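Chitin-binding type-4 domain-containing protein (Photorhabdus laumondii subsp. laumondii, PDB 6T5Z) is a copper-dependent lytic polysaccharide monooxygenase of family AA10 that probably cleaves chitin oxidatively. Local coordinates at residues 91-103 with 112-124. Sequence-based numbering, arbitrary orientation. Where two conformers were deposited one is given.
Sequences KTSSWEYFITKLG and REQFNSTPFCFED
Trp-95 and Glu-123 exchange a pair of backbone hydrogen bonds where strand 94-99 runs antiparallel to strand 121-124, an edge pairing in the immunoglobulin-like beta-sandwich of an AA10 monooxygenase. The strand begins a few residues after the copper ligand His-90, past a corner at Ser-93. At Tyr-97 the pairing forms a classic beta bulge: Phe-120 and Cys-121 both face Tyr-97, Tyr-97 N donates to Cys-121 O and Phe-120 N donates to Tyr-97 O. The bulge puts the Phe-120 ring against Tyr-97, with Phe-120 CZ 3.6 Å from Tyr-97 CB, while CE2 reaches Ile-99 CB. Cys-121 SG lies obliquely beside the Tyr-97 ring and closes a disulfide with Cys-138 of strand 133-139, tying this pairing to the other sheet. On the face carrying Ser-94 and Glu-96, Phe-122 CZ comes to 3.5 Å from Ser-94 CB, and Glu-96 OE1 sits in the ring plane at its edge, 3.4 Å from Phe-122 CD2. Pro-119 covers one face of the Phe-98 ring through a CH-pi contact, its CB 4.2 Å from the centroid and 9° off the normal.

Farther along, strand pairing gives way to loops joined by Asn-116 N to Ile-99 O and Lys-101 N to Gln-114 O. The Lys-101 side chain can be followed outward: CB packs near Gln-114 O, Lys-101 CG comes 3.7 Å from Asn-116 N, CD approaches Glu-113 O, and Lys-101 CE lies 3.4 Å from both Glu-113 O and Phe-115 O. The chain is extended beyond CG (chi2 175°, chi3 176°), which carries the ammonium alongside the type I turn 112-115. There Lys-101 NZ donates to Glu-113 O at 2.9 Å. Lys-101 NZ also donates to a water, which in turn donates a hydrogen bond to Phe-115 O.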
ATOM      1  N   LYS A  91      -9.160  -4.838 -15.938  1.00 15.70           N
ATOM      2  CA  LYS A  91      -8.921  -3.580 -16.631  1.00 15.71           C
ATOM      3  C   LYS A  91      -8.654  -2.477 -15.616  1.00 16.44           C
ATOM      4  O   LYS A  91      -9.358  -2.354 -14.608  1.00 16.56           O
ATOM      5  CB  LYS A  91     -10.120  -3.232 -17.518  1.00 16.49           C
ATOM      6  CG  LYS A  91     -10.295  -4.158 -18.727  1.00 19.64           C
ATOM      7  CD  LYS A  91     -11.604  -3.858 -19.478  1.00 24.86           C
ATOM      8  CE  LYS A  91     -11.689  -2.407 -19.917  1.00 29.88           C
ATOM      9  NZ  LYS A  91     -10.814  -2.108 -21.093  1.00 32.73           N
ATOM     10  N   THR A  92      -7.639  -1.662 -15.897  1.00 14.91           N
ATOM     11  CA  THR A  92      -6.997  -0.830 -14.889  1.00 14.37           C
ATOM     12  C   THR A  92      -7.050   0.645 -15.267  1.00 14.53           C
ATOM     13  O   THR A  92      -6.610   1.021 -16.353  1.00 14.77           O
ATOM     14  CB  THR A  92      -5.545  -1.277 -14.713  1.00 13.90           C
ATOM     15  OG1 THR A  92      -5.530  -2.623 -14.213  1.00 14.24           O
ATOM     16  CG2 THR A  92      -4.799  -0.364 -13.745  1.00 13.43           C
ATOM     17  N   SER A  93      -7.566   1.479 -14.358  1.00 14.50           N
ATOM     18  CA  SER A  93      -7.467   2.925 -14.537  1.00 14.64           C
ATOM     19  C   SER A  93      -6.051   3.414 -14.258  1.00 15.17           C
ATOM     20  O   SER A  93      -5.480   4.173 -15.049  1.00 16.10           O
ATOM     21  CB  SER A  93      -8.447   3.653 -13.616  1.00 15.39           C
ATOM     22  OG  SER A  93      -9.792   3.447 -14.005  1.00 17.88           O
ATOM     23  N   SER A  94      -5.463   2.985 -13.139  1.00 13.62           N
ATOM     24  CA  SER A  94      -4.188   3.567 -12.736  1.00 13.25           C
ATOM     25  C   SER A  94      -3.549   2.756 -11.621  1.00 12.77           C
ATOM     26  O   SER A  94      -4.199   1.933 -10.974  1.00 13.05           O
ATOM     27  CB  SER A  94      -4.362   5.002 -12.255  1.00 13.38           C
ATOM     28  OG  SER A  94      -5.132   5.014 -11.062  1.00 13.78           O
ATOM     29  N   TRP A  95      -2.263   3.030 -11.419  1.00 12.52           N
ATOM     30  CA  TRP A  95      -1.478   2.643 -10.251  1.00 13.82           C
ATOM     31  C   TRP A  95      -0.989   3.936  -9.619  1.00 14.89           C
ATOM     32  O   TRP A  95      -0.443   4.790 -10.320  1.00 16.14           O
ATOM     33  CB  TRP A  95      -0.276   1.777 -10.654  1.00 13.51           C
ATOM     34  CG  TRP A  95      -0.627   0.755 -11.675  1.00 14.75           C
ATOM     35  CD1 TRP A  95      -0.695   0.929 -13.037  1.00 14.45           C
ATOM     36  CD2 TRP A  95      -0.998  -0.602 -11.424  1.00 13.05           C
ATOM     37  NE1 TRP A  95      -1.072  -0.249 -13.640  1.00 13.89           N
ATOM     38  CE2 TRP A  95      -1.262  -1.201 -12.671  1.00 14.25           C
ATOM     39  CE3 TRP A  95      -1.129  -1.370 -10.259  1.00 12.10           C
ATOM     40  CZ2 TRP A  95      -1.658  -2.529 -12.792  1.00 15.70           C
ATOM     41  CZ3 TRP A  95      -1.514  -2.695 -10.383  1.00 16.53           C
ATOM     42  CH2 TRP A  95      -1.783  -3.256 -11.634  1.00 14.77           C
ATOM     43  N   GLU A  96      -1.181   4.101  -8.314  1.00 11.97           N
ATOM     44  CA  GLU A  96      -0.756   5.349  -7.698  1.00 14.59           C
ATOM     45  C   GLU A  96      -0.283   5.090  -6.276  1.00 14.41           C
ATOM     46  O   GLU A  96      -0.617   4.067  -5.663  1.00 15.69           O
ATOM     47  CB  GLU A  96      -1.875   6.394  -7.710  1.00 15.59           C
ATOM     48  CG  GLU A  96      -3.039   6.038  -6.833  1.00 12.46           C
ATOM     49  CD  GLU A  96      -4.099   7.144  -6.772  1.00 17.02           C
ATOM     50  OE1 GLU A  96      -3.945   8.183  -7.447  1.00 21.93           O
ATOM     51  OE2 GLU A  96      -5.086   6.951  -6.042  1.00 19.65           O
ATOM     52  N   TYR A  97       0.510   6.031  -5.760  1.00 14.94           N
ATOM     53  CA  TYR A  97       1.225   5.841  -4.500  1.00 13.52           C
ATOM     54  C   TYR A  97       1.171   7.119  -3.679  1.00 17.07           C
ATOM     55  O   TYR A  97       1.448   8.205  -4.199  1.00 15.62           O
ATOM     56  CB  TYR A  97       2.681   5.410  -4.766  1.00 12.86           C
ATOM     57  CG  TYR A  97       2.702   4.110  -5.524  1.00 11.55           C
ATOM     58  CD1 TYR A  97       2.666   4.088  -6.916  1.00 11.64           C
ATOM     59  CD2 TYR A  97       2.718   2.894  -4.842  1.00 11.46           C
ATOM     60  CE1 TYR A  97       2.638   2.881  -7.617  1.00 12.84           C
ATOM     61  CE2 TYR A  97       2.697   1.701  -5.523  1.00 11.45           C
ATOM     62  CZ  TYR A  97       2.647   1.694  -6.903  1.00 13.67           C
ATOM     63  OH  TYR A  97       2.638   0.488  -7.566  1.00 13.77           O
ATOM     64  N   PHE A  98       0.784   6.976  -2.411  1.00 12.05           N
ATOM     65  CA  PHE A  98       0.776   8.030  -1.413  1.00 12.34           C
ATOM     66  C   PHE A  98       1.841   7.720  -0.364  1.00 13.14           C
ATOM     67  O   PHE A  98       2.206   6.565  -0.155  1.00 13.87           O
ATOM     68  CB  PHE A  98      -0.595   8.125  -0.734  1.00 12.89           C
ATOM     69  CG  PHE A  98      -1.724   8.482  -1.663  1.00 13.10           C
ATOM     70  CD1 PHE A  98      -2.181   9.789  -1.733  1.00 14.28           C
ATOM     71  CD2 PHE A  98      -2.357   7.505  -2.443  1.00 12.68           C
ATOM     72  CE1 PHE A  98      -3.237  10.139  -2.578  1.00 13.54           C
ATOM     73  CE2 PHE A  98      -3.409   7.847  -3.288  1.00 13.53           C
ATOM     74  CZ  PHE A  98      -3.852   9.168  -3.351  1.00 13.49           C
ATOM     75  N   ILE A  99       2.322   8.746   0.330  1.00 15.04           N
ATOM     76  CA  ILE A  99       3.236   8.500   1.438  1.00 15.10           C
ATOM     77  C   ILE A  99       2.805   9.329   2.638  1.00 14.12           C
ATOM     78  O   ILE A  99       2.158  10.372   2.499  1.00 14.19           O
ATOM     79  CB  ILE A  99       4.708   8.769   1.045  1.00 13.53           C
ATOM     80  CG1 ILE A  99       5.668   8.176   2.089  1.00 14.48           C
ATOM     81  CG2 ILE A  99       4.964  10.263   0.814  1.00 15.47           C
ATOM     82  CD1 ILE A  99       7.095   8.109   1.603  1.00 16.89           C
ATOM     83  N   THR A 100       3.131   8.826   3.831  1.00 13.39           N
ATOM     84  CA  THR A 100       2.846   9.566   5.051  1.00 13.80           C
ATOM     85  C   THR A 100       3.537  10.924   5.016  1.00 13.47           C
ATOM     86  O   THR A 100       4.589  11.097   4.392  1.00 17.16           O
ATOM     87  CB  THR A 100       3.314   8.774   6.282  1.00 14.30           C
ATOM     88  OG1 THR A 100       4.571   8.132   6.004  1.00 13.87           O
ATOM     89  CG2 THR A 100       2.284   7.714   6.648  1.00 11.71           C
ATOM     90  N   LYS A 101       2.919  11.899   5.681  1.00 13.77           N
ATOM     91  CA  LYS A 101       3.486  13.236   5.779  1.00 18.22           C
ATOM     92  C   LYS A 101       4.778  13.223   6.582  1.00 16.80           C
ATOM     93  O   LYS A 101       4.977  12.387   7.470  1.00 18.91           O
ATOM     94  CB  LYS A 101       2.509  14.190   6.465  1.00 23.04           C
ATOM     95  CG  LYS A 101       1.331  14.633   5.637  1.00 27.56           C
ATOM     96  CD  LYS A 101       0.371  15.471   6.486  1.00 27.61           C
ATOM     97  CE  LYS A 101      -0.779  16.005   5.649  1.00 28.46           C
ATOM     98  NZ  LYS A 101      -1.937  16.440   6.477  1.00 28.12           N
ATOM     99  N   LEU A 102       5.658  14.171   6.270  1.00 17.11           N
ATOM    100  CA  LEU A 102       6.750  14.483   7.174  1.00 24.17           C
ATOM    101  C   LEU A 102       6.159  14.958   8.491  1.00 26.83           C
ATOM    102  O   LEU A 102       5.307  15.854   8.514  1.00 25.76           O
ATOM    103  CB  LEU A 102       7.664  15.548   6.569  1.00 24.96           C
ATOM    104  CG  LEU A 102       8.383  15.164   5.276  1.00 25.26           C
ATOM    105  CD1 LEU A 102       9.185  16.353   4.754  1.00 27.73           C
ATOM    106  CD2 LEU A 102       9.271  13.951   5.468  1.00 26.56           C
ATOM    107  N   GLY A 103       6.568  14.326   9.581  1.00 27.94           N
ATOM    108  CA  GLY A 103       5.992  14.647  10.865  1.00 26.93           C
ATOM    109  C   GLY A 103       4.728  13.899  11.220  1.00 20.10           C
ATOM    110  O   GLY A 103       4.092  14.247  12.223  1.00 23.36           O
ATOM    111  N   ARG A 112      -6.394  10.152   6.714  1.00 13.33           N
ATOM    112  CA  ARG A 112      -6.077  11.069   5.626  1.00 13.77           C
ATOM    113  C   ARG A 112      -5.163  12.183   6.105  1.00 14.94           C
ATOM    114  O   ARG A 112      -4.277  12.622   5.363  1.00 17.25           O
ATOM    115  CB  ARG A 112      -7.367  11.624   5.019  1.00 17.81           C
ATOM    116  CG  ARG A 112      -8.093  10.559   4.230  1.00 13.64           C
ATOM    117  CD  ARG A 112      -9.600  10.766   4.161  1.00 17.29           C
ATOM    118  NE  ARG A 112     -10.179   9.785   3.245  1.00 18.52           N
ATOM    119  CZ  ARG A 112     -10.368   8.500   3.542  1.00 18.68           C
ATOM    120  NH1 ARG A 112     -10.029   8.039   4.739  1.00 14.40           N
ATOM    121  NH2 ARG A 112     -10.886   7.671   2.635  1.00 19.41           N
ATOM    122  N   GLU A 113      -5.325  12.616   7.357  1.00 15.44           N
ATOM    123  CA  GLU A 113      -4.449  13.641   7.903  1.00 18.40           C
ATOM    124  C   GLU A 113      -3.016  13.133   8.032  1.00 16.37           C
ATOM    125  O   GLU A 113      -2.072  13.927   7.950  1.00 16.27           O
ATOM    126  CB  GLU A 113      -4.999  14.113   9.251  1.00 19.65           C
ATOM    127  CG  GLU A 113      -4.343  15.354   9.812  1.00 31.31           C
ATOM    128  CD  GLU A 113      -3.137  15.050  10.675  1.00 40.89           C
ATOM    129  OE1 GLU A 113      -3.008  13.897  11.155  1.00 42.17           O
ATOM    130  OE2 GLU A 113      -2.315  15.970  10.877  1.00 46.10           O
ATOM    131  N   GLN A 114      -2.831  11.813   8.201  1.00 13.15           N
ATOM    132  CA  GLN A 114      -1.489  11.253   8.318  1.00 12.76           C
ATOM    133  C   GLN A 114      -0.777  11.138   6.977  1.00 15.46           C
ATOM    134  O   GLN A 114       0.455  11.017   6.958  1.00 15.67           O
ATOM    135  CB  GLN A 114      -1.559   9.878   8.986  1.00 13.80           C
ATOM    136  CG  GLN A 114      -1.968   9.935  10.463  1.00 12.63           C
ATOM    137  CD  GLN A 114      -0.781   9.806  11.404  1.00 12.93           C
ATOM    138  OE1 GLN A 114       0.074  10.693  11.479  1.00 15.00           O
ATOM    139  NE2 GLN A 114      -0.731   8.692  12.143  1.00 12.66           N
ATOM    140  N   PHE A 115      -1.520  11.175   5.869  1.00 15.56           N
ATOM    141  CA  PHE A 115      -0.987  11.001   4.524  1.00 15.39           C
ATOM    142  C   PHE A 115      -0.947  12.332   3.791  1.00 15.00           C
ATOM    143  O   PHE A 115      -1.776  13.210   4.029  1.00 17.94           O
ATOM    144  CB  PHE A 115      -1.856  10.023   3.717  1.00 14.67           C
ATOM    145  CG  PHE A 115      -1.533   8.578   3.948  1.00 13.34           C
ATOM    146  CD1 PHE A 115      -0.420   8.012   3.360  1.00 12.14           C
ATOM    147  CD2 PHE A 115      -2.364   7.778   4.724  1.00 13.67           C
ATOM    148  CE1 PHE A 115      -0.114   6.665   3.563  1.00 14.45           C
ATOM    149  CE2 PHE A 115      -2.069   6.434   4.924  1.00 14.56           C
ATOM    150  CZ  PHE A 115      -0.942   5.880   4.334  1.00 14.52           C
ATOM    151  N   ASN A 116       0.032  12.483   2.902  0.60 13.83           N
ATOM    152  CA  ASN A 116      -0.053  13.552   1.919  0.60 15.33           C
ATOM    153  C   ASN A 116      -1.355  13.405   1.136  0.60 16.54           C
ATOM    154  O   ASN A 116      -1.844  12.293   0.913  0.60 17.06           O
ATOM    155  CB  ASN A 116       1.157  13.523   0.982  0.60 17.26           C
ATOM    156  CG  ASN A 116       2.432  14.008   1.659  0.60 19.91           C
ATOM    157  OD1 ASN A 116       2.401  14.918   2.489  0.60 21.24           O
ATOM    158  ND2 ASN A 116       3.560  13.399   1.308  0.60 21.12           N
ATOM    159  N   SER A 117      -1.943  14.542   0.751  1.00 17.64           N
ATOM    160  CA  SER A 117      -3.269  14.503   0.144  1.00 16.97           C
ATOM    161  C   SER A 117      -3.238  14.039  -1.305  1.00 17.80           C
ATOM    162  O   SER A 117      -4.248  13.543  -1.804  1.00 16.90           O
ATOM    163  CB  SER A 117      -3.940  15.871   0.238  1.00 21.28           C
ATOM    164  OG  SER A 117      -3.297  16.803  -0.616  1.00 23.85           O
ATOM    165  N   THR A 118      -2.120  14.178  -1.988  1.00 14.83           N
ATOM    166  CA  THR A 118      -2.041  13.759  -3.373  1.00 15.01           C
ATOM    167  C   THR A 118      -0.934  12.727  -3.517  1.00 16.74           C
ATOM    168  O   THR A 118      -0.025  12.664  -2.680  1.00 15.98           O
ATOM    169  CB  THR A 118      -1.765  14.949  -4.302  1.00 16.17           C
ATOM    170  OG1 THR A 118      -0.543  15.575  -3.906  1.00 20.06           O
ATOM    171  CG2 THR A 118      -2.912  15.951  -4.252  1.00 16.90           C
ATOM    172  N   PRO A 119      -1.002  11.878  -4.541  1.00 16.88           N
ATOM    173  CA  PRO A 119       0.023  10.848  -4.713  1.00 16.25           C
ATOM    174  C   PRO A 119       1.351  11.449  -5.136  1.00 17.30           C
ATOM    175  O   PRO A 119       1.396  12.467  -5.831  1.00 19.33           O
ATOM    176  CB  PRO A 119      -0.553   9.969  -5.829  1.00 16.67           C
ATOM    177  CG  PRO A 119      -1.390  10.907  -6.629  1.00 18.02           C
ATOM    178  CD  PRO A 119      -2.046  11.781  -5.581  1.00 17.64           C
ATOM    179  N   PHE A 120       2.446  10.785  -4.744  1.00 12.76           N
ATOM    180  CA  PHE A 120       3.744  11.183  -5.275  1.00 11.53           C
ATOM    181  C   PHE A 120       4.100  10.446  -6.557  1.00 12.70           C
ATOM    182  O   PHE A 120       5.128  10.755  -7.166  1.00 12.49           O
ATOM    183  CB  PHE A 120       4.862  10.964  -4.243  1.00 11.74           C
ATOM    184  CG  PHE A 120       5.133   9.514  -3.922  1.00 12.21           C
ATOM    185  CD1 PHE A 120       6.051   8.771  -4.658  1.00 12.06           C
ATOM    186  CD2 PHE A 120       4.475   8.904  -2.870  1.00 13.13           C
ATOM    187  CE1 PHE A 120       6.310   7.440  -4.340  1.00 16.72           C
ATOM    188  CE2 PHE A 120       4.728   7.576  -2.535  1.00 12.12           C
ATOM    189  CZ  PHE A 120       5.632   6.840  -3.283  1.00 12.36           C
ATOM    190  N   CYS A 121       3.287   9.480  -6.975  1.00 13.07           N
ATOM    191  CA  CYS A 121       3.581   8.720  -8.178  1.00 11.60           C
ATOM    192  C   CYS A 121       2.261   8.223  -8.752  1.00 14.71           C
ATOM    193  O   CYS A 121       1.396   7.760  -8.006  1.00 14.91           O
ATOM    194  CB  CYS A 121       4.541   7.557  -7.869  1.00 13.32           C
ATOM    195  SG  CYS A 121       5.031   6.581  -9.309  1.00 15.41           S
ATOM    196  N   PHE A 122       2.103   8.339 -10.071  1.00 12.37           N
ATOM    197  CA  PHE A 122       0.831   8.017 -10.715  1.00 12.85           C
ATOM    198  C   PHE A 122       1.107   7.519 -12.122  1.00 15.77           C
ATOM    199  O   PHE A 122       1.732   8.229 -12.916  1.00 17.20           O
ATOM    200  CB  PHE A 122      -0.083   9.252 -10.761  1.00 13.94           C
ATOM    201  CG  PHE A 122      -1.452   8.981 -11.323  1.00 15.20           C
ATOM    202  CD1 PHE A 122      -1.688   9.062 -12.690  1.00 13.19           C
ATOM    203  CD2 PHE A 122      -2.523   8.703 -10.479  1.00 15.54           C
ATOM    204  CE1 PHE A 122      -2.960   8.808 -13.209  1.00 13.66           C
ATOM    205  CE2 PHE A 122      -3.787   8.461 -10.996  1.00 13.69           C
ATOM    206  CZ  PHE A 122      -4.007   8.523 -12.358  1.00 13.87           C
ATOM    207  N   GLU A 123       0.622   6.322 -12.437  1.00 14.07           N
ATOM    208  CA  GLU A 123       0.759   5.753 -13.771  1.00 16.38           C
ATOM    209  C   GLU A 123      -0.623   5.418 -14.315  1.00 16.28           C
ATOM    210  O   GLU A 123      -1.330   4.572 -13.756  1.00 16.19           O
ATOM    211  CB  GLU A 123       1.663   4.521 -13.757  1.00 17.06           C
ATOM    212  CG  GLU A 123       1.909   3.956 -15.148  1.00 19.15           C
ATOM    213  CD  GLU A 123       2.990   2.884 -15.182  1.00 23.69           C
ATOM    214  OE1 GLU A 123       3.815   2.809 -14.232  1.00 20.93           O
ATOM    215  OE2 GLU A 123       3.012   2.118 -16.171  1.00 28.04           O
ATOM    216  N   ASP A 124      -1.002   6.091 -15.397  1.00 18.18           N
ATOM    217  CA  ASP A 124      -2.298   5.908 -16.037  1.00 16.72           C
ATOM    218  C   ASP A 124      -2.231   4.709 -16.983  1.00 17.32           C
ATOM    219  O   ASP A 124      -1.359   4.650 -17.852  1.00 21.91           O
ATOM    220  CB  ASP A 124      -2.656   7.201 -16.786  1.00 18.90           C
ATOM    221  CG  ASP A 124      -4.088   7.245 -17.296  1.00 19.75           C
ATOM    222  OD1 ASP A 124      -4.749   6.197 -17.429  1.00 19.89           O
ATOM    223  OD2 ASP A 124      -4.558   8.372 -17.597  1.00 22.85           O
TER
HETATM  224  O   HOH W   1       1.941  11.105  -1.347  1.00 15.98           O
HETATM  225  O   HOH W   2      -3.599  15.339   4.488  1.00 28.95           O
HETATM  226  O   HOH W   3       4.829  15.860   3.803  1.00 25.26           O